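Extracellular ligand-binding receptor (Rhodopseudomonas palustris, PDB 4F06) binds p-hydroxybenzoic acid as the solute-binding protein of an ABC transporter, and probably serves the uptake of lignin-derived benzoate compounds. Local coordinates at residues 119-124 / 252-257; 123-128 / 333-338; 23-28 / 100-105. All coordinates share one frame; numbering follows the deposited sequence. Where two conformers were deposited one is given.

Contact 1 (119-124 / 252-257); sequences TSFTMF and TYHYAV
The backbones stay well apart where 119-124 passes 252-257, with the CA atoms of Phe121 and His254 still 7.2 Å from each other, so aromatic side chains bridge the gap. Phe121 does most of this. Its CG lies between the backbone N and the carbonyl carbon (chi1 56°), which turns the ring toward both Tyr253 and His254. Tyr253 presents its edge to one face of Phe121: CE1 stands over the rim, the planes meet at 57°, and the centroids are 5.3 Å apart, a T-shaped pair somewhat tilted from the perpendicular. Farther along the same edge, Tyr253 OH lies 3.6 Å from Phe121 CZ, while its hydrogen bond goes to Asp232.

His254 meets Phe121 differently. The rings are inclined by only 24° but slid so far that they hardly overlap. What lies over the imidazole is Phe121 CB, 3.8 Å from the centroid of the His254 ring, a CH-pi contact. His254 CE1 in turn rests over the centre of the neighbouring Tyr253 ring, closing the aromatic cluster. Beside it, Ser120 O comes within 3.6 Å of His254 CD2 and accepts a hydrogen bond from Gln338.

In type I periplasmic binding proteins the chain crosses between two lobes several times, and both segments are such crossings. Phenylalanine fills this buried space without polar demand; Tyr253 OH and His254 ND1 find partners outside, the latter a weak bond to Asn126 OD1. Phe121 also touches the bound p-hydroxybenzoic acid, so the cluster ties one pocket wall to 252-257 through dispersion and ring electrostatics rather than hydrogen bonds.

Contact 2 (123-128 / 333-338); sequences MFQNTV and TRHITQ. With SO4 (sulfate ion), chain G.
Gln125, in the first turn of helix 123-136, uses both atoms of its amide to bond His335, Ile336 and Gln338. The axes of 123-128 and 336-338 run almost parallel, 12° apart in direction, with a closest approach of 10.6 Å, and a long side chain is needed to cover that distance. With CG anti to the backbone N (chi1 -174°) and the chain extended beyond it, Gln125 reaches straight across. Its OE1 accepts twice: from His335 NE2 at 2.8 Å, nearly straight at 171°, and from Gln338 NE2 at 3.0 Å. Both donors stand out of the carbonyl plane and arrive from opposite faces of the amide, so the oxygen is gripped from above and below. The other arm, Gln125 NE2, donates to Ile336 O at 2.9 Å within the plane of that carbonyl, and makes a further bond to Gln363 O.

Next in the helix, the backbone O of Asn126 accepts from Thr252 OG1. Thr127 OG1 and N both bond to the carbonyl oxygen of Met123, a common way for a helix to absorb a threonine hydroxyl.

Across from the helix, the donors are themselves positioned. His335 ND1 is bonded to Arg118 NE, and Gln338 OE1 to Arg324. Thr333 shapes the approach with an ST turn, OG1 taking His335 N at 3.3 Å. Arg334 takes no part in the helix contact: NH1 bonds to backbone oxygens of Thr110 and Ile116, and NH2 donates at 3.0 Å to O4 of a sulfate, probably from the crystallisation liquor, which lies at the guanidinium edge, near its plane, and is shared with Lys316.

Glutamine fits because it can accept and donate at once: bonded at both amide atoms, its orientation is fixed, and a buried polar group fastens the helix start to the strand.

Contact 3 (23-28 / 100-105); sequences KNYKMG and VVMNAA. With PHB (p-hydroxybenzoic acid), chain B.
Met102 and Asn103 open the loop that follows strand 99-101 and lines one of two p-hydroxybenzoic acid pockets, and Tyr25 of helix 19-36 packs against them from behind. The Tyr25 ring points at the loop, and its CE1 comes within 3.5 Å of Met102 CB. From CB the extended chain of Met102 passes obliquely by the ring and sets SE over one face, toward the rim, 4.5 Å from the centroid of Tyr25 and 19° off the ring normal. This is a Met-aromatic contact made by selenium, since the residue is modelled as selenomethionine. CG of Met102 lies beside the backbone N, anti to the carbonyl carbon (chi1 -64°), which starts the chain on the course that brings SE over that face. A flexible, polarisable methionine side chain suits a position over an aromatic face.

Asn103 CB sits at the edge of the Tyr25 ring, near its plane, 3.3 Å from Tyr25 OH. Both elements belong to the first lobe of the periplasmic binding protein fold, where a helix leans on the C-terminal ends of a largely parallel sheet and the loops beyond those ends carry the ligand. With an alanine in place of Tyr25, Met102 SE would probably lose the aromatic face beneath it and Asn103 the support at its CB, leaving a gap behind the binding loop.

Asparagine suits its place because CB packs on the tyrosine while the amide bonds Tyr80 O through ND2 and lies against the ligand, ND2 being 3.4 Å from PHB C6. Two residues on, the small Ala105 lets its backbone approach closely, and Ala105 N donates to carboxylate O1' of PHB at 3.0 Å, an angle of 157°. Thr82, Tyr149, Ala204 and Asp232 supply other hydrogen bonds to the same ligand.

Overall arrangement
All three contacts are buried. Contacts 1 and 2 share the start of helix 123-136 and reach neighbouring strands of one sheet, 250-253 and 336-348; a backbone oxygen of each is bonded to a side chain of the other. Their chemistry still differs: contact 1, closest to the centre of the chain, relies on rings, whereas contact 2 relies on an amide hydrogen-bond network. Contact 3 lies within the first lobe and uses selenium-aromatic packing; contacts 1 and 3 have no hydrogen bond between their segments, unlike contact 2. Contact 3 meets contact 1 through Ser120 OG and Asn103 O, and Phe121 and Asn103 line the same p-hydroxybenzoic acid pocket, the one between the lobes.

Contact 1 (119-124 / 252-257)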
loop_
_atom_site.group_PDB
_atom_site.type_symbol
_atom_site.label_atom_id
_atom_site.label_comp_id
_atom_site.label_asym_id
_atom_site.label_seq_id
_atom_site.Cartn_x
_atom_site.Cartn_y
_atom_site.Cartn_z
ATOM N N THR A 119 3.460 -2.742 -7.534
ATOM C CA THR A 119 2.063 -2.488 -7.944
ATOM C C THR A 119 1.246 -1.939 -6.773
ATOM O O THR A 119 -0.001 -1.858 -6.893
ATOM C CB THR A 119 1.394 -3.777 -8.476
ATOM O OG1 THR A 119 1.518 -4.780 -7.469
ATOM C CG2 THR A 119 2.070 -4.250 -9.763
ATOM N N SER A 120 1.906 -1.515 -5.697
ATOM C CA SER A 120 1.166 -0.950 -4.573
ATOM C C SER A 120 1.142 0.574 -4.675
ATOM O O SER A 120 0.260 1.123 -5.367
ATOM C CB SER A 120 1.723 -1.461 -3.241
ATOM O OG SER A 120 3.127 -1.127 -3.148
ATOM N N PHE A 121 2.114 1.272 -4.051
ATOM C CA PHE A 121 2.099 2.740 -3.913
ATOM C C PHE A 121 3.403 3.095 -3.268
ATOM O O PHE A 121 4.102 2.224 -2.720
ATOM C CB PHE A 121 0.887 3.236 -3.061
ATOM C CG PHE A 121 0.821 2.594 -1.667
ATOM C CD1 PHE A 121 0.260 1.298 -1.555
ATOM C CD2 PHE A 121 1.288 3.238 -0.527
ATOM C CE1 PHE A 121 0.145 0.683 -0.292
ATOM C CE2 PHE A 121 1.187 2.628 0.732
ATOM C CZ PHE A 121 0.646 1.355 0.830
ATOM N N THR A 122 3.724 4.385 -3.258
ATOM C CA THR A 122 4.767 4.887 -2.331
ATOM C C THR A 122 4.200 5.910 -1.372
ATOM O O THR A 122 3.122 6.503 -1.590
ATOM C CB THR A 122 6.048 5.455 -2.996
ATOM O OG1 THR A 122 5.773 6.769 -3.486
ATOM C CG2 THR A 122 6.558 4.526 -4.070
HETATM N N MSE A 123 4.895 6.105 -0.268
HETATM C CA MSE A 123 4.482 7.110 0.690
HETATM C C MSE A 123 4.528 8.514 0.105
HETATM O O MSE A 123 3.614 9.294 0.281
HETATM C CB MSE A 123 5.332 7.030 1.952
HETATM C CG MSE A 123 5.270 5.647 2.623
HETATM SE SE MSE A 123 3.473 5.023 3.017
HETATM C CE MSE A 123 2.849 6.577 3.959
ATOM N N PHE A 124 5.605 8.852 -0.612
ATOM C CA PHE A 124 5.628 10.154 -1.274
ATOM C C PHE A 124 4.469 10.348 -2.250
ATOM O O PHE A 124 3.888 11.435 -2.344
ATOM C CB PHE A 124 6.943 10.284 -2.069
ATOM C CG PHE A 124 8.038 11.004 -1.328
ATOM C CD1 PHE A 124 8.853 10.319 -0.403
ATOM C CD2 PHE A 124 8.358 12.352 -1.613
ATOM C CE1 PHE A 124 9.880 11.005 0.252
ATOM C CE2 PHE A 124 9.403 12.993 -0.946
ATOM C CZ PHE A 124 10.159 12.318 -0.014
ATOM N N THR A 252 -5.654 10.527 1.835
ATOM C CA THR A 252 -5.308 10.403 0.433
ATOM C C THR A 252 -4.830 8.979 0.176
ATOM O O THR A 252 -4.051 8.409 0.947
ATOM C CB THR A 252 -4.269 11.444 -0.006
ATOM O OG1 THR A 252 -3.183 11.389 0.925
ATOM C CG2 THR A 252 -4.902 12.839 -0.050
ATOM N N TYR A 253 -5.265 8.396 -0.924
ATOM C CA TYR A 253 -4.869 7.040 -1.225
ATOM C C TYR A 253 -5.196 6.705 -2.655
ATOM O O TYR A 253 -6.086 7.316 -3.294
ATOM C CB TYR A 253 -5.590 6.026 -0.341
ATOM C CG TYR A 253 -4.774 4.851 0.184
ATOM C CD1 TYR A 253 -3.425 5.015 0.602
ATOM C CD2 TYR A 253 -5.373 3.595 0.417
ATOM C CE1 TYR A 253 -2.712 3.976 1.209
ATOM C CE2 TYR A 253 -4.693 2.574 1.073
ATOM C CZ TYR A 253 -3.378 2.765 1.464
ATOM O OH TYR A 253 -2.730 1.723 2.108
ATOM N N HIS A 254 -4.513 5.687 -3.159
ATOM C CA HIS A 254 -4.631 5.220 -4.541
ATOM C C HIS A 254 -5.789 4.234 -4.765
ATOM O O HIS A 254 -6.108 3.928 -5.903
ATOM C CB HIS A 254 -3.293 4.564 -4.950
ATOM C CG HIS A 254 -2.969 3.447 -4.030
ATOM N ND1 HIS A 254 -2.696 3.650 -2.691
ATOM C CD2 HIS A 254 -3.014 2.084 -4.234
ATOM C CE1 HIS A 254 -2.586 2.450 -2.090
ATOM N NE2 HIS A 254 -2.758 1.485 -3.020
ATOM N N TYR A 255 -6.396 3.727 -3.699
ATOM C CA TYR A 255 -7.484 2.770 -3.861
ATOM C C TYR A 255 -8.502 2.943 -2.759
ATOM O O TYR A 255 -8.140 3.000 -1.575
ATOM C CB TYR A 255 -6.983 1.296 -3.878
ATOM C CG TYR A 255 -8.132 0.310 -4.089
ATOM C CD1 TYR A 255 -8.837 0.302 -5.299
ATOM C CD2 TYR A 255 -8.576 -0.545 -3.064
ATOM C CE1 TYR A 255 -9.917 -0.552 -5.500
ATOM C CE2 TYR A 255 -9.648 -1.428 -3.292
ATOM C CZ TYR A 255 -10.334 -1.386 -4.485
ATOM O OH TYR A 255 -11.413 -2.230 -4.667
ATOM N N ALA A 256 -9.779 2.898 -3.147
ATOM C CA ALA A 256 -10.907 2.760 -2.214
ATOM C C ALA A 256 -11.803 1.634 -2.699
ATOM O O ALA A 256 -12.066 1.536 -3.902
ATOM C CB ALA A 256 -11.731 4.056 -2.090
ATOM N N VAL A 257 -12.300 0.819 -1.778
ATOM C CA VAL A 257 -13.227 -0.257 -2.138
ATOM C C VAL A 257 -14.463 0.349 -2.817
ATOM O O VAL A 257 -15.062 -0.269 -3.707
ATOM C CB VAL A 257 -13.613 -1.066 -0.901
ATOM C CG1 VAL A 257 -14.702 -2.087 -1.211
ATOM C CG2 VAL A 257 -12.369 -1.747 -0.346
#

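Contact 2 (123-128 / 333-338)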
loop_
_atom_site.group_PDB
_atom_site.type_symbol
_atom_site.label_atom_id
_atom_site.label_comp_id
_atom_site.label_asym_id
_atom_site.label_seq_id
_atom_site.Cartn_x
_atom_site.Cartn_y
_atom_site.Cartn_z
HETATM N N MSE A 123 4.895 6.105 -0.268
HETATM C CA MSE A 123 4.482 7.110 0.690
HETATM C C MSE A 123 4.528 8.514 0.105
HETATM O O MSE A 123 3.614 9.294 0.281
HETATM C CB MSE A 123 5.332 7.030 1.952
HETATM C CG MSE A 123 5.270 5.647 2.623
HETATM SE SE MSE A 123 3.473 5.023 3.017
HETATM C CE MSE A 123 2.849 6.577 3.959
ATOM N N PHE A 124 5.605 8.852 -0.612
ATOM C CA PHE A 124 5.628 10.154 -1.274
ATOM C C PHE A 124 4.469 10.348 -2.250
ATOM O O PHE A 124 3.888 11.435 -2.344
ATOM C CB PHE A 124 6.943 10.284 -2.069
ATOM C CG PHE A 124 8.038 11.004 -1.328
ATOM C CD1 PHE A 124 8.853 10.319 -0.403
ATOM C CD2 PHE A 124 8.358 12.352 -1.613
ATOM C CE1 PHE A 124 9.880 11.005 0.252
ATOM C CE2 PHE A 124 9.403 12.993 -0.946
ATOM C CZ PHE A 124 10.159 12.318 -0.014
ATOM N N GLN A 125 4.150 9.282 -2.987
ATOM C CA GLN A 125 3.090 9.341 -3.980
ATOM C C GLN A 125 1.743 9.746 -3.364
ATOM O O GLN A 125 1.053 10.608 -3.902
ATOM C CB GLN A 125 2.984 7.973 -4.645
ATOM C CG GLN A 125 2.011 7.894 -5.829
ATOM C CD GLN A 125 2.158 6.528 -6.481
ATOM O OE1 GLN A 125 2.192 5.481 -5.794
ATOM N NE2 GLN A 125 2.274 6.514 -7.797
ATOM N N ASN A 126 1.386 9.157 -2.217
ATOM C CA ASN A 126 0.132 9.493 -1.545
ATOM C C ASN A 126 0.252 10.728 -0.656
ATOM O O ASN A 126 -0.751 11.431 -0.429
ATOM C CB ASN A 126 -0.392 8.319 -0.703
ATOM C CG ASN A 126 -0.948 7.165 -1.531
ATOM O OD1 ASN A 126 -0.770 5.945 -1.183
ATOM N ND2 ASN A 126 -1.651 7.514 -2.569
ATOM N N THR A 127 1.451 11.037 -0.147
ATOM C CA THR A 127 1.595 12.145 0.818
ATOM C C THR A 127 1.655 13.516 0.163
ATOM O O THR A 127 1.159 14.502 0.729
ATOM C CB THR A 127 2.842 11.913 1.696
ATOM O OG1 THR A 127 2.654 10.729 2.454
ATOM C CG2 THR A 127 3.053 13.083 2.674
ATOM N N VAL A 128 2.275 13.622 -1.018
ATOM C CA VAL A 128 2.331 14.958 -1.657
ATOM C C VAL A 128 0.896 15.494 -1.849
ATOM O O VAL A 128 0.651 16.662 -1.519
ATOM C CB VAL A 128 3.173 14.858 -2.946
ATOM C CG1 VAL A 128 2.938 16.068 -3.864
ATOM C CG2 VAL A 128 4.662 14.741 -2.577
ATOM N N THR A 333 11.439 4.171 -12.931
ATOM C CA THR A 333 11.439 3.755 -11.519
ATOM C C THR A 333 10.944 2.338 -11.269
ATOM O O THR A 333 11.184 1.807 -10.196
ATOM C CB THR A 333 10.576 4.710 -10.693
ATOM O OG1 THR A 333 9.234 4.661 -11.215
ATOM C CG2 THR A 333 11.117 6.132 -10.704
ATOM N N ARG A 334 10.228 1.749 -12.220
ATOM C CA ARG A 334 9.580 0.440 -12.058
ATOM C C ARG A 334 8.491 0.488 -10.978
ATOM O O ARG A 334 8.102 -0.540 -10.432
ATOM C CB ARG A 334 10.606 -0.706 -11.834
ATOM C CG ARG A 334 11.310 -1.057 -13.134
ATOM C CD ARG A 334 12.576 -1.902 -12.857
ATOM N NE ARG A 334 13.666 -1.091 -12.288
ATOM C CZ ARG A 334 14.064 -1.068 -11.028
ATOM N NH1 ARG A 334 13.450 -1.766 -10.103
ATOM N NH2 ARG A 334 15.112 -0.327 -10.690
ATOM N N HIS A 335 7.966 1.683 -10.743
ATOM C CA HIS A 335 6.855 1.885 -9.805
ATOM C C HIS A 335 5.566 2.239 -10.550
ATOM O O HIS A 335 5.605 2.917 -11.601
ATOM C CB HIS A 335 7.208 3.013 -8.816
ATOM C CG HIS A 335 6.132 3.196 -7.823
ATOM N ND1 HIS A 335 5.827 2.245 -6.870
ATOM C CD2 HIS A 335 5.151 4.169 -7.741
ATOM C CE1 HIS A 335 4.711 2.625 -6.218
ATOM N NE2 HIS A 335 4.291 3.799 -6.726
ATOM N N ILE A 336 4.428 1.829 -9.997
ATOM C CA ILE A 336 3.106 2.108 -10.618
ATOM C C ILE A 336 2.722 3.589 -10.492
ATOM O O ILE A 336 2.538 4.112 -9.402
ATOM C CB ILE A 336 2.067 1.146 -9.992
ATOM C CG1 ILE A 336 0.755 1.183 -10.782
ATOM C CG2 ILE A 336 1.877 1.364 -8.491
ATOM C CD1 ILE A 336 -0.160 -0.001 -10.509
ATOM N N THR A 337 2.596 4.258 -11.667
ATOM C CA THR A 337 2.011 5.582 -11.733
ATOM C C THR A 337 0.493 5.443 -11.678
ATOM O O THR A 337 -0.068 4.580 -12.358
ATOM C CB THR A 337 2.439 6.259 -13.034
ATOM O OG1 THR A 337 3.834 6.526 -12.906
ATOM C CG2 THR A 337 1.704 7.596 -13.256
ATOM N N GLN A 338 -0.177 6.255 -10.871
ATOM C CA GLN A 338 -1.601 6.025 -10.613
ATOM C C GLN A 338 -2.214 7.286 -10.059
ATOM O O GLN A 338 -1.562 8.167 -9.475
ATOM C CB GLN A 338 -1.759 4.879 -9.606
ATOM C CG GLN A 338 -1.127 5.165 -8.217
ATOM C CD GLN A 338 -1.074 3.891 -7.408
ATOM O OE1 GLN A 338 -1.872 2.996 -7.631
ATOM N NE2 GLN A 338 -0.141 3.794 -6.440
HETATM S S SO4 G . 17.166 0.067 -13.980
HETATM O O1 SO4 G . 17.482 -1.314 -13.526
HETATM O O2 SO4 G . 18.315 0.698 -14.677
HETATM O O3 SO4 G . 16.013 0.050 -14.905
HETATM O O4 SO4 G . 16.889 0.935 -12.764
#

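Contact 3 (23-28 / 100-105)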
loop_
_atom_site.group_PDB
_atom_site.type_symbol
_atom_site.label_atom_id
_atom_site.label_comp_id
_atom_site.label_asym_id
_atom_site.label_seq_id
_atom_site.Cartn_x
_atom_site.Cartn_y
_atom_site.Cartn_z
ATOM N N LYS A 23 -3.882 -12.230 3.835
ATOM C CA LYS A 23 -5.064 -12.901 3.289
ATOM C C LYS A 23 -5.549 -12.153 2.034
ATOM O O LYS A 23 -5.969 -12.788 1.065
ATOM C CB LYS A 23 -6.195 -12.946 4.317
ATOM C CG LYS A 23 -7.459 -13.674 3.879
ATOM C CD LYS A 23 -8.543 -13.639 4.978
ATOM C CE LYS A 23 -9.818 -14.375 4.624
ATOM N NZ LYS A 23 -10.713 -14.357 5.811
ATOM N N ASN A 24 -5.491 -10.824 2.058
ATOM C CA ASN A 24 -5.886 -10.043 0.881
ATOM C C ASN A 24 -5.001 -10.262 -0.339
ATOM O O ASN A 24 -5.478 -10.142 -1.446
ATOM C CB ASN A 24 -5.968 -8.559 1.207
ATOM C CG ASN A 24 -7.368 -8.096 1.574
ATOM O OD1 ASN A 24 -8.122 -7.611 0.718
ATOM N ND2 ASN A 24 -7.769 -8.305 2.820
ATOM N N TYR A 25 -3.707 -10.592 -0.150
ATOM C CA TYR A 25 -2.904 -10.967 -1.349
ATOM C C TYR A 25 -3.529 -12.222 -1.988
ATOM O O TYR A 25 -3.710 -12.270 -3.214
ATOM C CB TYR A 25 -1.465 -11.337 -0.981
ATOM C CG TYR A 25 -0.568 -10.207 -0.555
ATOM C CD1 TYR A 25 -0.789 -8.870 -0.899
ATOM C CD2 TYR A 25 0.589 -10.530 0.203
ATOM C CE1 TYR A 25 0.129 -7.894 -0.522
ATOM C CE2 TYR A 25 1.501 -9.556 0.557
ATOM C CZ TYR A 25 1.236 -8.240 0.241
ATOM O OH TYR A 25 2.141 -7.235 0.583
ATOM N N LYS A 26 -3.864 -13.231 -1.186
ATOM C CA LYS A 26 -4.504 -14.448 -1.681
ATOM C C LYS A 26 -5.858 -14.136 -2.303
ATOM O O LYS A 26 -6.196 -14.689 -3.369
ATOM C CB LYS A 26 -4.678 -15.436 -0.525
ATOM C CG LYS A 26 -5.185 -16.792 -0.994
ATOM C CD LYS A 26 -5.237 -17.770 0.168
ATOM C CE LYS A 26 -3.848 -18.279 0.532
ATOM N NZ LYS A 26 -3.863 -19.370 1.522
HETATM N N MSE A 27 -6.640 -13.252 -1.659
HETATM C CA MSE A 27 -7.944 -12.862 -2.246
HETATM C C MSE A 27 -7.782 -12.219 -3.618
HETATM O O MSE A 27 -8.526 -12.509 -4.555
HETATM C CB MSE A 27 -8.659 -11.896 -1.308
HETATM C CG MSE A 27 -9.110 -12.556 -0.032
HETATM SE SE MSE A 27 -9.531 -11.325 1.390
HETATM C CE MSE A 27 -10.474 -10.078 0.547
ATOM N N GLY A 28 -6.831 -11.313 -3.740
ATOM C CA GLY A 28 -6.617 -10.576 -5.011
ATOM C C GLY A 28 -6.092 -11.516 -6.096
ATOM O O GLY A 28 -6.561 -11.446 -7.253
ATOM N N VAL A 100 7.691 -8.835 -7.422
ATOM C CA VAL A 100 6.593 -7.883 -7.579
ATOM C C VAL A 100 6.115 -7.461 -6.195
ATOM O O VAL A 100 5.509 -8.239 -5.457
ATOM C CB VAL A 100 5.437 -8.545 -8.360
ATOM C CG1 VAL A 100 4.337 -7.504 -8.559
ATOM C CG2 VAL A 100 5.935 -9.051 -9.720
ATOM N N VAL A 101 6.479 -6.245 -5.803
ATOM C CA VAL A 101 6.156 -5.752 -4.477
ATOM C C VAL A 101 4.691 -5.326 -4.479
ATOM O O VAL A 101 4.275 -4.478 -5.284
ATOM C CB VAL A 101 7.084 -4.578 -4.068
ATOM C CG1 VAL A 101 6.644 -3.917 -2.773
ATOM C CG2 VAL A 101 8.508 -5.099 -3.937
HETATM N N MSE A 102 3.924 -5.889 -3.534
HETATM C CA MSE A 102 2.495 -5.674 -3.472
HETATM C C MSE A 102 2.063 -4.862 -2.267
HETATM O O MSE A 102 0.862 -4.707 -2.025
HETATM C CB MSE A 102 1.752 -6.986 -3.514
HETATM C CG MSE A 102 1.910 -7.779 -4.800
HETATM SE SE MSE A 102 1.287 -9.624 -4.580
HETATM C CE MSE A 102 1.298 -10.178 -6.438
ATOM N N ASN A 103 3.008 -4.337 -1.494
ATOM C CA ASN A 103 2.649 -3.334 -0.490
ATOM C C ASN A 103 3.818 -2.403 -0.162
ATOM O O ASN A 103 3.717 -1.175 -0.378
ATOM C CB ASN A 103 2.080 -3.914 0.822
ATOM C CG ASN A 103 1.505 -2.821 1.680
ATOM O OD1 ASN A 103 0.441 -2.272 1.359
ATOM N ND2 ASN A 103 2.213 -2.437 2.742
ATOM N N ALA A 104 4.911 -2.953 0.393
ATOM C CA ALA A 104 5.999 -2.134 0.999
ATOM C C ALA A 104 6.240 -0.893 0.152
ATOM O O ALA A 104 6.541 -0.983 -1.059
ATOM C CB ALA A 104 7.241 -2.980 1.050
ATOM N N ALA A 105 6.198 0.292 0.792
ATOM C CA ALA A 105 5.864 1.535 0.086
ATOM C C ALA A 105 7.005 2.570 0.185
ATOM O O ALA A 105 6.835 3.731 -0.216
ATOM C CB ALA A 105 4.582 2.108 0.664
HETATM C "C1'" PHB B . 5.611 -0.542 4.730
HETATM O "O1'" PHB B . 6.183 -0.108 3.721
HETATM O "O2'" PHB B . 6.239 -1.109 5.689
HETATM C C1 PHB B . 4.133 -0.334 4.840
HETATM C C2 PHB B . 3.514 0.726 4.151
HETATM C C3 PHB B . 2.165 0.951 4.290
HETATM C C4 PHB B . 1.409 0.165 5.134
HETATM C C5 PHB B . 1.999 -0.874 5.824
HETATM C C6 PHB B . 3.359 -1.128 5.701
HETATM O O4 PHB B . 0.094 0.377 5.341
#